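PDB 6RB7: putative N-acetylneuraminate lyase from [Ruminococcus] gnavus ATCC 29149, which is a putative lyase of the dihydrodipicolinate synthetase family, built on a TIM-barrel scaffold and assembled here from four copies of the chain. Local coordinates for residues V194-S200 / Y218-P224; V72-N78 / K106-H112; F228-V233 / L254-N259; P140-L146 / L175-A179. All coordinates share one frame; numbering follows the deposited sequence.

All four contacts belong to the same (beta/alpha)8 barrel, at different depths. Interactions 1 and 2 pair neighbouring parallel strands of its sheet; both are buried and carried by backbone hydrogen bonds, and they meet inside the barrel, where Phe221 CZ lies 4.1 Å from Ile110 CD1. Interaction 3 lies farther out, between two helices, and couples apolar packing to a salt bridge; Asn222 of interaction 1 packs against Phe228 and Gly231, since helix 228-234 follows strand 219-222. Interaction 4 joins a loop to the end of a short helix and the residues after it, near a subunit boundary, by van der Waals contact and water. It is remote from interaction 3, with centres about 30 Å apart.

Interaction 1: residues V194-S200 / Y218-P224; sequences VIGVANS and YIIFNGP. Unlike the reference sequence in segment 194-200: Ala198 (reference Lys).
Val197 and Ile220 lie side by side on one face of the paired strands, Ile220 CD1 reaching to 4.0 Å from Val197 CB. The bend at chi2 of Ile220 (-57°) folds CD1 back over the neighbouring strand, and the branched shapes of both residues suit an extended chain packed against helices. On the other face Phe221 CB rests 4.1 Å from Ala198 CB; Ala198 stands where the reference sequence has lysine. The Phe221 ring turns an edge to this strand, CD1 being 3.6 Å from Val197 O. Between the faces runs parallel backbone pairing, as in Phe221 N to Val197 O (2.8 Å) and Asn199 N to Phe221 O. Any side chain on Gly196 would run into Ile219 O of the next strand, and its unusual backbone angles would also jam a CB against the carbonyl O of Ile195.

The ends are more polar. A water joins Val194 O to Tyr218 OH, and the Tyr218 ring also makes a cation-pi contact with Arg33. At the far end Gly223 N bonds to Asn199 O (2.9 Å) from 43° above the carbonyl plane, a bent finish to the pairing. Glycine fits there because Ser200 OG comes within 3.3 Å of Gly223 CA; that hydroxyl is hydrogen-bonded to Tyr170 OH, while Asn199 OD1 is held by Asn171. Strands 194-199 and 219-222, linked through helix 204-214, form the beta-alpha-beta crossover that repeats around a TIM barrel.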
# COMPACT_ATOMS: atom_id res chain seq x y z
N VAL A 194 10.60 -29.00 4.79
CA VAL A 194 10.82 -27.52 4.86
C VAL A 194 12.02 -27.27 5.78
O VAL A 194 11.97 -27.65 6.95
CB VAL A 194 9.57 -26.77 5.32
CG1 VAL A 194 9.86 -25.30 5.54
CG2 VAL A 194 8.45 -26.92 4.26
N ILE A 195 13.04 -26.58 5.26
CA ILE A 195 14.27 -26.26 6.01
C ILE A 195 14.31 -24.79 6.35
O ILE A 195 15.18 -24.42 7.14
CB ILE A 195 15.55 -26.68 5.26
CG1 ILE A 195 15.73 -25.96 3.92
CG2 ILE A 195 15.62 -28.19 5.11
CD1 ILE A 195 17.15 -26.01 3.40
N GLY A 196 13.40 -23.97 5.82
CA GLY A 196 13.44 -22.55 6.15
C GLY A 196 12.99 -21.66 5.02
O GLY A 196 12.16 -22.07 4.22
N VAL A 197 13.43 -20.42 5.09
CA VAL A 197 12.80 -19.29 4.36
C VAL A 197 13.92 -18.43 3.77
O VAL A 197 14.80 -18.02 4.53
CB VAL A 197 11.93 -18.40 5.26
CG1 VAL A 197 11.27 -17.30 4.47
CG2 VAL A 197 10.91 -19.22 6.02
N ALA A 198 13.85 -18.15 2.49
CA ALA A 198 14.63 -17.08 1.87
C ALA A 198 13.79 -15.81 1.95
O ALA A 198 12.71 -15.77 1.32
CB ALA A 198 15.04 -17.44 0.48
N ASN A 199 14.20 -14.88 2.79
CA ASN A 199 13.33 -13.72 3.11
C ASN A 199 13.78 -12.49 2.33
O ASN A 199 14.85 -11.92 2.66
CB ASN A 199 13.33 -13.39 4.59
CG ASN A 199 12.21 -12.41 4.84
OD1 ASN A 199 11.06 -12.76 4.61
ND2 ASN A 199 12.53 -11.16 5.16
N SER A 200 12.91 -12.02 1.44
CA SER A 200 13.19 -10.81 0.62
C SER A 200 12.24 -9.66 0.96
O SER A 200 12.39 -8.61 0.34
CB SER A 200 13.20 -11.09 -0.85
OG SER A 200 14.45 -11.72 -1.18
N TYR A 218 16.06 -24.78 11.47
CA TYR A 218 15.66 -24.07 10.25
C TYR A 218 16.66 -22.98 9.99
O TYR A 218 17.38 -22.55 10.90
CB TYR A 218 14.24 -23.49 10.42
CG TYR A 218 13.18 -24.54 10.58
CD1 TYR A 218 12.95 -25.15 11.80
CD2 TYR A 218 12.40 -24.91 9.51
CE1 TYR A 218 11.98 -26.11 11.95
CE2 TYR A 218 11.41 -25.87 9.64
CZ TYR A 218 11.20 -26.47 10.86
OH TYR A 218 10.25 -27.44 11.00
N ILE A 219 16.77 -22.62 8.72
CA ILE A 219 17.67 -21.54 8.28
C ILE A 219 16.84 -20.47 7.58
O ILE A 219 15.93 -20.76 6.78
CB ILE A 219 18.81 -22.05 7.37
CG1 ILE A 219 19.76 -20.92 7.03
CG2 ILE A 219 18.29 -22.73 6.12
CD1 ILE A 219 21.07 -21.38 6.45
N ILE A 220 17.16 -19.22 7.92
CA ILE A 220 16.62 -18.05 7.19
C ILE A 220 17.75 -17.48 6.33
O ILE A 220 18.88 -17.31 6.83
CB ILE A 220 16.03 -16.98 8.12
CG1 ILE A 220 15.17 -17.59 9.22
CG2 ILE A 220 15.30 -15.96 7.27
CD1 ILE A 220 14.01 -18.45 8.73
N PHE A 221 17.46 -17.27 5.06
CA PHE A 221 18.41 -16.65 4.14
C PHE A 221 18.08 -15.17 3.98
O PHE A 221 16.91 -14.81 3.75
CB PHE A 221 18.42 -17.26 2.76
CG PHE A 221 18.63 -18.75 2.69
CD1 PHE A 221 17.58 -19.62 2.90
CD2 PHE A 221 19.90 -19.28 2.46
CE1 PHE A 221 17.76 -20.99 2.77
CE2 PHE A 221 20.08 -20.65 2.39
CZ PHE A 221 19.02 -21.49 2.56
N ASN A 222 19.07 -14.30 4.13
CA ASN A 222 18.85 -12.86 3.86
C ASN A 222 18.71 -12.65 2.35
O ASN A 222 19.67 -12.96 1.59
CB ASN A 222 20.01 -12.04 4.38
CG ASN A 222 19.76 -10.56 4.17
OD1 ASN A 222 19.14 -9.95 5.02
ND2 ASN A 222 20.21 -10.00 3.04
N GLY A 223 17.61 -12.07 1.92
CA GLY A 223 17.32 -11.74 0.51
C GLY A 223 17.72 -10.34 0.08
O GLY A 223 18.17 -10.18 -1.05
N PRO A 224 17.45 -9.26 0.84
CA PRO A 224 17.78 -7.89 0.39
C PRO A 224 19.29 -7.63 0.53
O PRO A 224 19.81 -7.49 1.66
CB PRO A 224 16.98 -6.97 1.32
CG PRO A 224 15.88 -7.88 1.85
CD PRO A 224 16.60 -9.21 2.03
O HOH W 1 9.92 -28.50 8.58
O HOH W 2 15.77 -9.56 -2.67

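Interaction 2: residues V72-N78 / K106-H112; sequences VKGVYVN and KLTVIAH
Tyr76 and Ile110 pack closely on one face of the strand pair, with Ile110 CG2 at the edge of the tyrosine ring, 3.7 Å from CD1. Farther along the ring Tyr76 OH lies 3.4 Å from His112 CD2, the two side chains pointing the same way. With CG anti to the backbone N (chi1 179°), the imidazole of His112 is placed so that ND1 donates to Asn78 O at 2.9 Å. That oxygen lies in the ring plane, and NE2 is hydrogen-bonded to the backbone N of Ile139, so histidine, with a nitrogen on each side, is fixed in rotation. Straight backbone bonds such as Val77 N to Ile110 O (2.8 Å) complete this tight part.

The beginning of the pair is looser. Leu107 CD2 touches Val72 CG2 at 4.0 Å, but two waters bridge Lys106 O to Val72 O and Lys73 O, and the chain of Lys106 runs out to solvent, as suits a lysine.

Helix 89-103 covers Val77 and Val109, and helix 57-70 covers Val75 and Leu107. Strand 41-43 bonds to the 72-78 backbone and lays Ile42 on Tyr76 and Ile110, while strand 135-138 continues the sheet beyond Val109.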
# COMPACT_ATOMS: atom_id res chain seq x y z
N VAL A 72 32.20 -19.49 -3.63
CA VAL A 72 30.92 -19.27 -2.92
C VAL A 72 30.40 -20.61 -2.40
O VAL A 72 30.89 -21.68 -2.81
CB VAL A 72 29.90 -18.55 -3.82
CG1 VAL A 72 30.40 -17.16 -4.20
CG2 VAL A 72 29.55 -19.34 -5.05
N LYS A 73 29.43 -20.55 -1.48
CA LYS A 73 28.91 -21.76 -0.82
C LYS A 73 28.09 -22.56 -1.81
O LYS A 73 28.09 -23.82 -1.74
CB LYS A 73 28.11 -21.39 0.41
CG LYS A 73 27.67 -22.55 1.27
CD LYS A 73 28.87 -23.31 1.86
CE LYS A 73 28.59 -23.90 3.22
NZ LYS A 73 29.57 -24.97 3.53
N GLY A 74 27.32 -21.87 -2.62
CA GLY A 74 26.35 -22.53 -3.49
C GLY A 74 25.79 -21.59 -4.50
O GLY A 74 26.24 -20.42 -4.56
N VAL A 75 24.83 -22.06 -5.25
CA VAL A 75 24.10 -21.23 -6.23
C VAL A 75 22.60 -21.47 -6.09
O VAL A 75 22.15 -22.63 -5.76
CB VAL A 75 24.55 -21.42 -7.68
CG1 VAL A 75 25.92 -20.83 -7.92
CG2 VAL A 75 24.51 -22.88 -8.11
N TYR A 76 21.84 -20.42 -6.31
CA TYR A 76 20.36 -20.41 -6.26
C TYR A 76 19.92 -20.27 -7.71
O TYR A 76 20.07 -19.22 -8.31
CB TYR A 76 19.88 -19.28 -5.35
CG TYR A 76 18.39 -19.07 -5.39
CD1 TYR A 76 17.55 -19.97 -4.76
CD2 TYR A 76 17.84 -17.95 -5.95
CE1 TYR A 76 16.16 -19.78 -4.76
CE2 TYR A 76 16.46 -17.76 -5.98
CZ TYR A 76 15.63 -18.68 -5.40
OH TYR A 76 14.30 -18.47 -5.42
N VAL A 77 19.43 -21.38 -8.28
CA VAL A 77 19.25 -21.49 -9.74
C VAL A 77 17.78 -21.29 -10.14
O VAL A 77 16.88 -21.85 -9.48
CB VAL A 77 19.77 -22.86 -10.19
CG1 VAL A 77 19.64 -23.00 -11.69
CG2 VAL A 77 21.18 -23.10 -9.72
N ASN A 78 17.55 -20.56 -11.22
CA ASN A 78 16.21 -20.35 -11.81
C ASN A 78 15.31 -19.62 -10.80
O ASN A 78 14.10 -19.85 -10.84
CB ASN A 78 15.58 -21.66 -12.31
CG ASN A 78 16.29 -22.23 -13.50
OD1 ASN A 78 16.75 -21.47 -14.37
ND2 ASN A 78 16.41 -23.55 -13.54
N LYS A 106 30.87 -29.19 -5.92
CA LYS A 106 31.60 -28.13 -5.23
C LYS A 106 30.65 -27.05 -4.72
O LYS A 106 31.12 -26.13 -4.05
CB LYS A 106 32.66 -27.58 -6.17
CG LYS A 106 33.80 -28.59 -6.39
CD LYS A 106 34.86 -28.11 -7.33
CE LYS A 106 35.73 -29.22 -7.89
NZ LYS A 106 36.43 -29.97 -6.82
N LEU A 107 29.38 -27.10 -5.11
CA LEU A 107 28.39 -26.05 -4.78
C LEU A 107 27.19 -26.70 -4.12
O LEU A 107 26.68 -27.69 -4.66
CB LEU A 107 27.93 -25.31 -6.04
CG LEU A 107 28.99 -24.47 -6.73
CD1 LEU A 107 28.54 -24.11 -8.11
CD2 LEU A 107 29.29 -23.21 -5.91
N THR A 108 26.66 -26.06 -3.09
CA THR A 108 25.30 -26.37 -2.64
C THR A 108 24.38 -25.85 -3.75
O THR A 108 24.55 -24.69 -4.17
CB THR A 108 25.00 -25.73 -1.30
OG1 THR A 108 25.91 -26.27 -0.33
CG2 THR A 108 23.57 -25.96 -0.84
N VAL A 109 23.43 -26.63 -4.22
CA VAL A 109 22.55 -26.21 -5.32
C VAL A 109 21.13 -26.14 -4.80
O VAL A 109 20.58 -27.19 -4.37
CB VAL A 109 22.68 -27.08 -6.58
CG1 VAL A 109 21.69 -26.63 -7.64
CG2 VAL A 109 24.10 -27.06 -7.10
N ILE A 110 20.54 -24.95 -4.85
CA ILE A 110 19.12 -24.75 -4.53
C ILE A 110 18.44 -24.40 -5.84
O ILE A 110 18.82 -23.40 -6.48
CB ILE A 110 18.94 -23.62 -3.50
CG1 ILE A 110 19.72 -23.85 -2.21
CG2 ILE A 110 17.45 -23.40 -3.25
CD1 ILE A 110 19.71 -22.67 -1.26
N ALA A 111 17.50 -25.23 -6.28
CA ALA A 111 16.77 -25.02 -7.55
C ALA A 111 15.38 -24.45 -7.25
O ALA A 111 14.56 -25.10 -6.64
CB ALA A 111 16.65 -26.31 -8.31
N HIS A 112 15.18 -23.19 -7.61
CA HIS A 112 13.85 -22.55 -7.56
C HIS A 112 12.99 -23.15 -8.66
O HIS A 112 13.39 -23.06 -9.84
CB HIS A 112 13.98 -21.04 -7.69
CG HIS A 112 12.62 -20.40 -7.65
ND1 HIS A 112 12.03 -19.88 -8.78
CD2 HIS A 112 11.73 -20.30 -6.64
CE1 HIS A 112 10.84 -19.41 -8.43
NE2 HIS A 112 10.59 -19.70 -7.13
O HOH W 3 32.42 -23.21 -4.37
O HOH W 4 30.19 -25.53 -1.09
O HOH W 5 13.50 -24.30 -12.27

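Interaction 3: residues F228-V233 / L254-N259; sequences FMSGRV and LDECIN
Arg232 grips Asp255 side-on: NE, at 2.8 Å, and NH2, at 2.9 Å, both donate to the single oxygen Asp255 OD1. That atom lies in the guanidinium plane and is met on its syn side, although the carboxylate stands almost upright to the guanidinium, the planes 82° apart. NH2 has a second acceptor, Asn259 OD1 at 3.0 Å, in a bent bond approaching from above the amide's carbonyl plane. The third nitrogen, NH1, is taken by the backbone O of Ala236, so every nitrogen of the group has a partner. Bends at chi2 and chi3 curl the arginine back so that its flat end meets the other helix, with Ile258 CG2 over one face, 3.9 Å from NH2.

Beneath the charges the packing is apolar. Ile258 is a knob in a hole formed by Phe228, Met229, Arg232 and Val233, its slender CD1 lying 3.8 Å from Met229 CB and at the edge of the Phe228 ring. Leu254 slides past that ring, CD2 coming to 3.6 Å from Phe228 CD1. Outside the pair, Met229 N donates to Gln270 OE1, and Val233 O accepts from Arg267 of the second subunit.

With two arginine nitrogens on one oxygen, Asp255 is probably held ionised, and a neutralised pair can sit beside the hydrophobic core of two helical segments whose axes cross at -39°.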
# COMPACT_ATOMS: atom_id res chain seq x y z
N PHE A 228 22.40 -6.98 3.86
CA PHE A 228 23.11 -8.25 4.15
C PHE A 228 23.58 -8.31 5.61
O PHE A 228 23.18 -9.26 6.33
CB PHE A 228 24.27 -8.39 3.16
CG PHE A 228 25.04 -9.67 3.21
CD1 PHE A 228 25.91 -9.94 4.25
CD2 PHE A 228 24.93 -10.61 2.19
CE1 PHE A 228 26.66 -11.11 4.26
CE2 PHE A 228 25.71 -11.75 2.19
CZ PHE A 228 26.54 -12.03 3.24
N MET A 229 24.34 -7.32 6.07
CA MET A 229 24.96 -7.43 7.39
C MET A 229 23.90 -7.38 8.49
O MET A 229 24.07 -8.07 9.53
CB MET A 229 26.04 -6.37 7.62
CG MET A 229 25.54 -4.99 7.69
SD MET A 229 26.96 -3.83 7.82
CE MET A 229 27.63 -4.24 9.41
N SER A 230 22.83 -6.63 8.27
CA SER A 230 21.76 -6.43 9.25
C SER A 230 20.92 -7.70 9.36
O SER A 230 20.50 -8.04 10.49
CB SER A 230 20.92 -5.25 8.86
OG SER A 230 21.63 -4.04 9.02
N GLY A 231 20.58 -8.34 8.24
CA GLY A 231 19.81 -9.59 8.29
C GLY A 231 20.64 -10.70 8.90
O GLY A 231 20.08 -11.52 9.65
N ARG A 232 21.91 -10.76 8.56
CA ARG A 232 22.84 -11.78 9.13
C ARG A 232 22.89 -11.66 10.66
O ARG A 232 22.63 -12.67 11.34
CB ARG A 232 24.20 -11.62 8.47
CG ARG A 232 24.25 -12.18 7.06
CD ARG A 232 24.29 -13.72 6.94
NE ARG A 232 25.63 -14.11 7.39
CZ ARG A 232 25.94 -14.56 8.58
NH1 ARG A 232 25.05 -14.83 9.50
NH2 ARG A 232 27.21 -14.81 8.86
N VAL A 233 23.11 -10.46 11.20
CA VAL A 233 23.33 -10.40 12.67
C VAL A 233 22.04 -10.72 13.42
O VAL A 233 22.14 -11.12 14.57
CB VAL A 233 23.97 -9.08 13.14
CG1 VAL A 233 25.35 -8.93 12.55
CG2 VAL A 233 23.09 -7.86 12.89
N LEU A 254 32.62 -9.69 3.33
CA LEU A 254 31.60 -9.13 4.27
C LEU A 254 31.22 -10.22 5.26
O LEU A 254 31.20 -9.95 6.46
CB LEU A 254 30.42 -8.65 3.45
CG LEU A 254 29.23 -8.07 4.20
CD1 LEU A 254 29.61 -7.04 5.23
CD2 LEU A 254 28.26 -7.48 3.22
N ASP A 255 30.91 -11.41 4.78
CA ASP A 255 30.47 -12.51 5.64
C ASP A 255 31.60 -12.89 6.61
O ASP A 255 31.32 -13.16 7.79
CB ASP A 255 29.99 -13.68 4.80
CG ASP A 255 28.95 -14.53 5.46
OD1 ASP A 255 28.20 -13.97 6.27
OD2 ASP A 255 28.94 -15.74 5.18
N GLU A 256 32.84 -12.90 6.13
CA GLU A 256 34.01 -13.19 7.00
C GLU A 256 34.08 -12.15 8.12
O GLU A 256 34.25 -12.53 9.31
CB GLU A 256 35.28 -13.19 6.15
CG GLU A 256 36.52 -13.54 6.92
CD GLU A 256 37.78 -13.25 6.12
OE1 GLU A 256 38.27 -12.12 6.17
OE2 GLU A 256 38.17 -14.11 5.34
N CYS A 257 33.91 -10.87 7.81
CA CYS A 257 33.93 -9.80 8.83
C CYS A 257 32.79 -10.00 9.83
O CYS A 257 33.03 -9.87 11.05
CB CYS A 257 33.84 -8.42 8.23
SG CYS A 257 35.28 -7.97 7.23
N ILE A 258 31.58 -10.31 9.36
CA ILE A 258 30.44 -10.52 10.28
C ILE A 258 30.74 -11.68 11.23
O ILE A 258 30.52 -11.54 12.44
CB ILE A 258 29.14 -10.73 9.50
CG1 ILE A 258 28.73 -9.44 8.77
CG2 ILE A 258 28.02 -11.27 10.39
CD1 ILE A 258 27.84 -9.71 7.61
N ASN A 259 31.23 -12.79 10.70
CA ASN A 259 31.48 -14.00 11.52
C ASN A 259 32.58 -13.70 12.54
O ASN A 259 32.52 -14.31 13.65
CB ASN A 259 31.78 -15.23 10.68
CG ASN A 259 30.52 -15.75 10.00
OD1 ASN A 259 29.44 -15.67 10.59
ND2 ASN A 259 30.67 -16.31 8.81

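Interaction 4: residues P140-L146 / L175-A179; sequences PPIYFHL and LAGVA
Ala176 is the first residue of 175-179 to touch 140-146 directly, but just before it the carbonyl of Leu175 reaches across through water: one molecule accepts from Tyr143 N (2.9 Å) and lies 2.9 Å from Leu175 O, with a weaker link to Ala176 O. The small methyl of Ala176 then fits against the proline ring, CB being 3.9 Å from Pro140 CD, with Ile142 CG2 alongside.

Gly177 breaks from the helix with positive phi (88°), which glycine accepts easily. Its bare CA lies 3.8 Å from His145 CE1, where a side chain would collide with the imidazole. Gly177 O sits over one face of that ring, toward the rim and 3.7 Å from ND1, so the contact is one of packing; NE2 of the ring bonds instead to Gln174 O of the third subunit.

Val178 points back into the contact and divides its branches. CG2 slides past the first proline, 3.6 Å from Pro140 CB, while CG1 is set beside the backbone N (chi1 -68°) and reaches His145 CA at 3.8 Å. A compact branched residue can thus fill the angle between the rigid prolines and the backbone of His145. Tyr143, facing away, packs on Ile172 of the third subunit.

Loops that follow strands 135-138 and 166-171 meet here, at the carboxyl-terminal end of the strands of a TIM barrel and at a subunit interface.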
# COMPACT_ATOMS: atom_id res chain seq x y z
N PRO A 140 5.62 -17.84 -3.61
CA PRO A 140 4.21 -18.14 -3.56
C PRO A 140 3.58 -18.06 -4.95
O PRO A 140 4.17 -17.53 -5.92
CB PRO A 140 3.60 -17.02 -2.69
CG PRO A 140 4.75 -16.25 -2.14
CD PRO A 140 5.89 -16.49 -3.09
N PRO A 141 2.30 -18.46 -5.06
CA PRO A 141 1.51 -18.13 -6.24
C PRO A 141 1.48 -16.61 -6.44
O PRO A 141 1.45 -15.86 -5.46
CB PRO A 141 0.12 -18.67 -5.90
CG PRO A 141 0.38 -19.74 -4.84
CD PRO A 141 1.53 -19.19 -4.03
N ILE A 142 1.48 -16.20 -7.69
CA ILE A 142 1.56 -14.76 -8.04
C ILE A 142 0.27 -14.29 -8.75
O ILE A 142 -0.57 -15.12 -9.15
CB ILE A 142 2.79 -14.46 -8.91
CG1 ILE A 142 2.74 -15.13 -10.28
CG2 ILE A 142 4.03 -14.87 -8.13
CD1 ILE A 142 3.79 -14.63 -11.22
N TYR A 143 0.20 -12.97 -8.97
CA TYR A 143 -0.87 -12.27 -9.73
C TYR A 143 -2.16 -12.26 -8.93
O TYR A 143 -2.44 -11.25 -8.31
CB TYR A 143 -1.05 -12.80 -11.14
CG TYR A 143 -1.93 -11.92 -11.98
CD1 TYR A 143 -1.43 -10.78 -12.58
CD2 TYR A 143 -3.25 -12.22 -12.21
CE1 TYR A 143 -2.23 -9.95 -13.33
CE2 TYR A 143 -4.07 -11.41 -12.97
CZ TYR A 143 -3.55 -10.28 -13.57
OH TYR A 143 -4.31 -9.44 -14.36
N PHE A 144 -2.90 -13.37 -8.89
CA PHE A 144 -4.03 -13.50 -7.95
C PHE A 144 -3.50 -13.61 -6.54
O PHE A 144 -2.40 -14.16 -6.34
CB PHE A 144 -4.91 -14.70 -8.29
CG PHE A 144 -5.76 -14.55 -9.53
CD1 PHE A 144 -6.54 -13.43 -9.73
CD2 PHE A 144 -5.82 -15.57 -10.47
CE1 PHE A 144 -7.37 -13.31 -10.84
CE2 PHE A 144 -6.65 -15.45 -11.58
CZ PHE A 144 -7.46 -14.34 -11.74
N HIS A 145 -4.22 -13.07 -5.57
CA HIS A 145 -3.83 -13.17 -4.15
C HIS A 145 -4.60 -14.34 -3.56
O HIS A 145 -5.79 -14.19 -3.26
CB HIS A 145 -4.12 -11.84 -3.44
CG HIS A 145 -3.42 -10.68 -4.09
ND1 HIS A 145 -2.28 -10.82 -4.87
CD2 HIS A 145 -3.75 -9.37 -4.12
CE1 HIS A 145 -1.93 -9.63 -5.32
NE2 HIS A 145 -2.84 -8.73 -4.90
N LEU A 146 -3.95 -15.48 -3.39
CA LEU A 146 -4.65 -16.69 -2.97
C LEU A 146 -4.63 -16.80 -1.46
O LEU A 146 -3.72 -16.32 -0.78
CB LEU A 146 -4.02 -17.89 -3.67
CG LEU A 146 -4.10 -17.88 -5.19
CD1 LEU A 146 -3.58 -19.21 -5.73
CD2 LEU A 146 -5.51 -17.60 -5.66
N LEU A 175 6.58 -8.36 -4.53
CA LEU A 175 6.40 -8.81 -5.95
C LEU A 175 5.28 -9.84 -6.05
O LEU A 175 4.52 -9.78 -7.03
CB LEU A 175 7.69 -9.35 -6.53
CG LEU A 175 8.91 -8.44 -6.41
CD1 LEU A 175 10.08 -9.05 -7.13
CD2 LEU A 175 8.60 -7.03 -6.90
N ALA A 176 5.22 -10.81 -5.15
CA ALA A 176 4.21 -11.88 -5.24
C ALA A 176 2.82 -11.39 -4.87
O ALA A 176 1.84 -12.00 -5.36
CB ALA A 176 4.60 -13.04 -4.36
N GLY A 177 2.70 -10.37 -4.00
CA GLY A 177 1.42 -9.80 -3.56
C GLY A 177 0.82 -10.48 -2.36
O GLY A 177 -0.23 -10.04 -1.86
N VAL A 178 1.45 -11.57 -1.89
CA VAL A 178 1.07 -12.30 -0.68
C VAL A 178 2.34 -12.55 0.13
O VAL A 178 3.41 -12.67 -0.46
CB VAL A 178 0.32 -13.62 -0.97
CG1 VAL A 178 -1.05 -13.37 -1.57
CG2 VAL A 178 1.13 -14.54 -1.86
N ALA A 179 2.18 -12.67 1.45
CA ALA A 179 3.29 -12.90 2.39
C ALA A 179 3.23 -14.28 3.00
O ALA A 179 2.14 -14.83 3.26
CB ALA A 179 3.23 -11.83 3.47
O HOH W 6 2.10 -10.87 -8.28